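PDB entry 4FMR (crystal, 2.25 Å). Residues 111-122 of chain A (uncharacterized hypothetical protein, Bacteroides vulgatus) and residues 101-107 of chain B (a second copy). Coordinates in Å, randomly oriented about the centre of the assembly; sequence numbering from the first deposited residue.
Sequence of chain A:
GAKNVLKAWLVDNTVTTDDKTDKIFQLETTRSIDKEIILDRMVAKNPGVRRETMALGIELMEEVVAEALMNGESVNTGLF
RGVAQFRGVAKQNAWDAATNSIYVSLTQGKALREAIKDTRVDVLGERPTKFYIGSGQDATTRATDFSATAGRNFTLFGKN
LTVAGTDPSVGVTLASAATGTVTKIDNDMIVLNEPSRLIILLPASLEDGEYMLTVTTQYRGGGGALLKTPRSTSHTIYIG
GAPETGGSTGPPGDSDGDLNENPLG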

# COMPACT_ATOMS: atom_id res chain seq x y z
N ALA A 111 -13.74 -2.82 4.81
CA ALA A 111 -13.83 -4.14 5.43
C ALA A 111 -12.60 -4.40 6.34
O ALA A 111 -12.77 -4.96 7.43
CB ALA A 111 -13.96 -5.22 4.36
N LEU A 112 -11.40 -3.96 5.94
CA LEU A 112 -10.22 -4.12 6.80
C LEU A 112 -10.28 -3.17 8.02
O LEU A 112 -10.02 -3.61 9.13
CB LEU A 112 -8.92 -3.91 6.01
CG LEU A 112 -8.67 -4.97 4.91
CD1 LEU A 112 -7.33 -4.70 4.20
CD2 LEU A 112 -8.74 -6.41 5.48
N ARG A 113 -10.68 -1.92 7.83
CA ARG A 113 -10.83 -0.97 8.93
C ARG A 113 -11.88 -1.49 9.96
O ARG A 113 -11.68 -1.32 11.16
CB ARG A 113 -11.22 0.43 8.40
CG ARG A 113 -11.20 1.49 9.48
CD ARG A 113 -11.75 2.83 9.05
NE ARG A 113 -13.17 2.78 8.68
CZ ARG A 113 -14.18 2.88 9.54
NH1 ARG A 113 -13.95 3.02 10.84
NH2 ARG A 113 -15.43 2.86 9.10
N GLU A 114 -12.97 -2.13 9.48
CA GLU A 114 -13.99 -2.69 10.38
C GLU A 114 -13.45 -3.91 11.13
O GLU A 114 -13.76 -4.08 12.31
CB GLU A 114 -15.29 -3.07 9.62
CG GLU A 114 -16.09 -1.91 9.04
CD GLU A 114 -16.85 -0.99 9.98
OE1 GLU A 114 -16.76 -1.16 11.22
OE2 GLU A 114 -17.54 -0.08 9.47
N ALA A 115 -12.66 -4.77 10.45
CA ALA A 115 -12.10 -5.99 11.06
C ALA A 115 -11.10 -5.64 12.14
O ALA A 115 -11.01 -6.36 13.14
CB ALA A 115 -11.45 -6.88 10.00
N ILE A 116 -10.37 -4.52 11.96
CA ILE A 116 -9.37 -4.01 12.91
C ILE A 116 -10.03 -3.69 14.25
O ILE A 116 -9.44 -3.99 15.28
CB ILE A 116 -8.60 -2.80 12.31
CG1 ILE A 116 -7.57 -3.32 11.28
CG2 ILE A 116 -7.89 -1.96 13.41
CD1 ILE A 116 -7.03 -2.29 10.25
N LYS A 117 -11.26 -3.13 14.25
CA LYS A 117 -12.04 -2.79 15.44
C LYS A 117 -12.27 -3.99 16.35
O LYS A 117 -12.38 -3.80 17.56
CB LYS A 117 -13.42 -2.22 15.05
CG LYS A 117 -13.42 -0.82 14.46
CD LYS A 117 -14.87 -0.41 14.18
CE LYS A 117 -14.97 0.99 13.62
NZ LYS A 117 -16.38 1.35 13.29
N ASP A 118 -12.39 -5.21 15.76
CA ASP A 118 -12.64 -6.47 16.50
C ASP A 118 -11.33 -7.28 16.69
O ASP A 118 -11.38 -8.50 16.82
CB ASP A 118 -13.69 -7.34 15.77
CG ASP A 118 -14.99 -6.64 15.41
OD1 ASP A 118 -15.42 -5.73 16.18
OD2 ASP A 118 -15.60 -7.00 14.37
N THR A 119 -10.18 -6.60 16.71
CA THR A 119 -8.89 -7.26 16.84
C THR A 119 -8.17 -6.77 18.10
O THR A 119 -8.18 -5.57 18.40
CB THR A 119 -8.07 -7.02 15.55
OG1 THR A 119 -8.86 -7.46 14.44
CG2 THR A 119 -6.73 -7.76 15.53
N ARG A 120 -7.56 -7.70 18.85
CA ARG A 120 -6.76 -7.39 20.02
C ARG A 120 -5.29 -7.81 19.77
O ARG A 120 -5.02 -8.68 18.93
CB ARG A 120 -7.32 -8.00 21.32
CG ARG A 120 -7.43 -9.52 21.36
CD ARG A 120 -7.87 -10.01 22.74
NE ARG A 120 -7.67 -11.45 22.88
CZ ARG A 120 -6.54 -12.01 23.31
NH1 ARG A 120 -5.52 -11.26 23.70
NH2 ARG A 120 -6.44 -13.34 23.37
N VAL A 121 -4.37 -7.16 20.49
CA VAL A 121 -2.93 -7.41 20.36
C VAL A 121 -2.45 -8.16 21.60
O VAL A 121 -2.64 -7.69 22.72
CB VAL A 121 -2.14 -6.10 20.11
CG1 VAL A 121 -0.62 -6.36 20.03
CG2 VAL A 121 -2.63 -5.38 18.85
N ASP A 122 -1.90 -9.36 21.38
CA ASP A 122 -1.32 -10.18 22.43
C ASP A 122 0.18 -9.92 22.42
O ASP A 122 0.89 -10.39 21.53
CB ASP A 122 -1.67 -11.67 22.21
CG ASP A 122 -1.04 -12.69 23.14
OD1 ASP A 122 -0.39 -12.27 24.13
OD2 ASP A 122 -1.22 -13.90 22.91
N SER B 101 -2.17 1.66 17.21
CA SER B 101 -3.17 1.24 16.25
C SER B 101 -2.63 0.17 15.30
O SER B 101 -1.41 -0.01 15.15
CB SER B 101 -3.71 2.43 15.46
OG SER B 101 -2.71 3.11 14.71
N ILE B 102 -3.56 -0.55 14.70
CA ILE B 102 -3.36 -1.57 13.69
C ILE B 102 -3.81 -1.00 12.35
O ILE B 102 -4.79 -0.26 12.28
CB ILE B 102 -4.14 -2.87 14.04
CG1 ILE B 102 -3.89 -3.36 15.49
CG2 ILE B 102 -3.92 -3.99 12.99
CD1 ILE B 102 -4.95 -4.43 15.99
N TYR B 103 -3.09 -1.35 11.29
CA TYR B 103 -3.45 -1.08 9.92
C TYR B 103 -2.94 -2.25 9.11
O TYR B 103 -2.18 -3.09 9.63
CB TYR B 103 -2.95 0.28 9.39
CG TYR B 103 -1.45 0.37 9.19
CD1 TYR B 103 -0.59 0.66 10.25
CD2 TYR B 103 -0.89 0.18 7.92
CE1 TYR B 103 0.79 0.77 10.06
CE2 TYR B 103 0.49 0.27 7.73
CZ TYR B 103 1.32 0.59 8.79
OH TYR B 103 2.67 0.67 8.58
N VAL B 104 -3.38 -2.34 7.87
CA VAL B 104 -2.91 -3.38 6.97
C VAL B 104 -2.12 -2.68 5.89
O VAL B 104 -2.62 -1.76 5.23
CB VAL B 104 -4.08 -4.26 6.41
CG1 VAL B 104 -3.60 -5.24 5.33
CG2 VAL B 104 -4.78 -5.00 7.53
N SER B 105 -0.89 -3.08 5.74
CA SER B 105 -0.01 -2.58 4.69
C SER B 105 -0.24 -3.40 3.42
O SER B 105 -0.20 -4.64 3.49
CB SER B 105 1.45 -2.67 5.12
OG SER B 105 2.20 -1.93 4.18
N LEU B 106 -0.51 -2.74 2.29
CA LEU B 106 -0.81 -3.45 1.06
C LEU B 106 0.17 -3.11 -0.03
O LEU B 106 0.56 -1.95 -0.19
CB LEU B 106 -2.25 -3.17 0.60
CG LEU B 106 -3.36 -3.62 1.56
CD1 LEU B 106 -4.58 -2.84 1.33
CD2 LEU B 106 -3.66 -5.13 1.43
N THR B 107 0.61 -4.13 -0.78
CA THR B 107 1.52 -3.92 -1.89
C THR B 107 0.92 -4.61 -3.12
O THR B 107 0.15 -5.56 -2.97
CB THR B 107 2.96 -4.36 -1.56
OG1 THR B 107 3.81 -3.89 -2.61
CG2 THR B 107 3.12 -5.87 -1.42

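The chain A stretch carries the last part of a helix that begins earlier in the chain, then a turn at Asp118(A) and a strand that begins at Thr119(A). The chain B stretch is extended throughout. Helix and strand run roughly antiparallel, with 147° between their N-to-C directions, and their axes approach to 8.7 Å, which leaves room for side chains between the two backbones. The CA atoms of Ile116(A) and Ile102(B) lie 6.5 Å apart, and those of Leu112(A) and Val104(B) 7.3 Å apart. The register follows from two repeats: four residues make about one helical turn, so Leu112(A) and Ile116(A) share a face, while alternate strand residues, Ile102(B), Val104(B) and Leu106(B), point toward the helix.

No hydrogen bond crosses between the stretches; the contact rests on the packing of apolar groups. Ile102(B) is the most heavily covered residue. Its CD1 lies 3.8 Å from CG2 of Thr119(A) and 3.8 Å from CG2 of Val121(A), while its CB lies 3.9 Å from CG2 of Ile116(A). The isoleucine thus reaches both the helix and the strand after it, and its side chain, branched at CB and wholly apolar, offers methyl and methylene surface to groups on several sides of it. Ile116(A) in turn sends CD1 over the opposing backbone, 3.6 Å from O of Ile102(B) and 3.8 Å from CA of Tyr103(B). These are van der Waals contacts, since a methyl group offers the carbonyl no conventional hydrogen bond. Tyr103(B) points its own CA-to-CB bond away, so the approach is to its main chain.

Further along, Leu112(A) CD1 packs 3.9 Å from Val104(B) CG1 and, more loosely, 4.4 Å from Leu106(B) CD1. Leucine has the length to span the gap from the helix, whereas the compact valine fills its place close to the strand backbone. Both are buried, as suits side chains without polar groups.

Thr119(A) has two roles. Its methyl meets Ile102(B), while OG1 donates a hydrogen bond to O of Ala115(A) at 2.7 Å, satisfying the hydroxyl within its own chain and tying the new strand to the helix end. The backbone bond from Thr119(A) N to Ile116(A) O, 3.1 Å, reinforces that link. Charged residues stay clear of the apolar contact: Lys117(A) points away, and its NZ forms a salt bridge with Glu114(A) OE1 at 3.3 Å, whose hydrogen bond is weak. Arg120(A) also points away, in keeping with strand alternation between Thr119(A) and Val121(A).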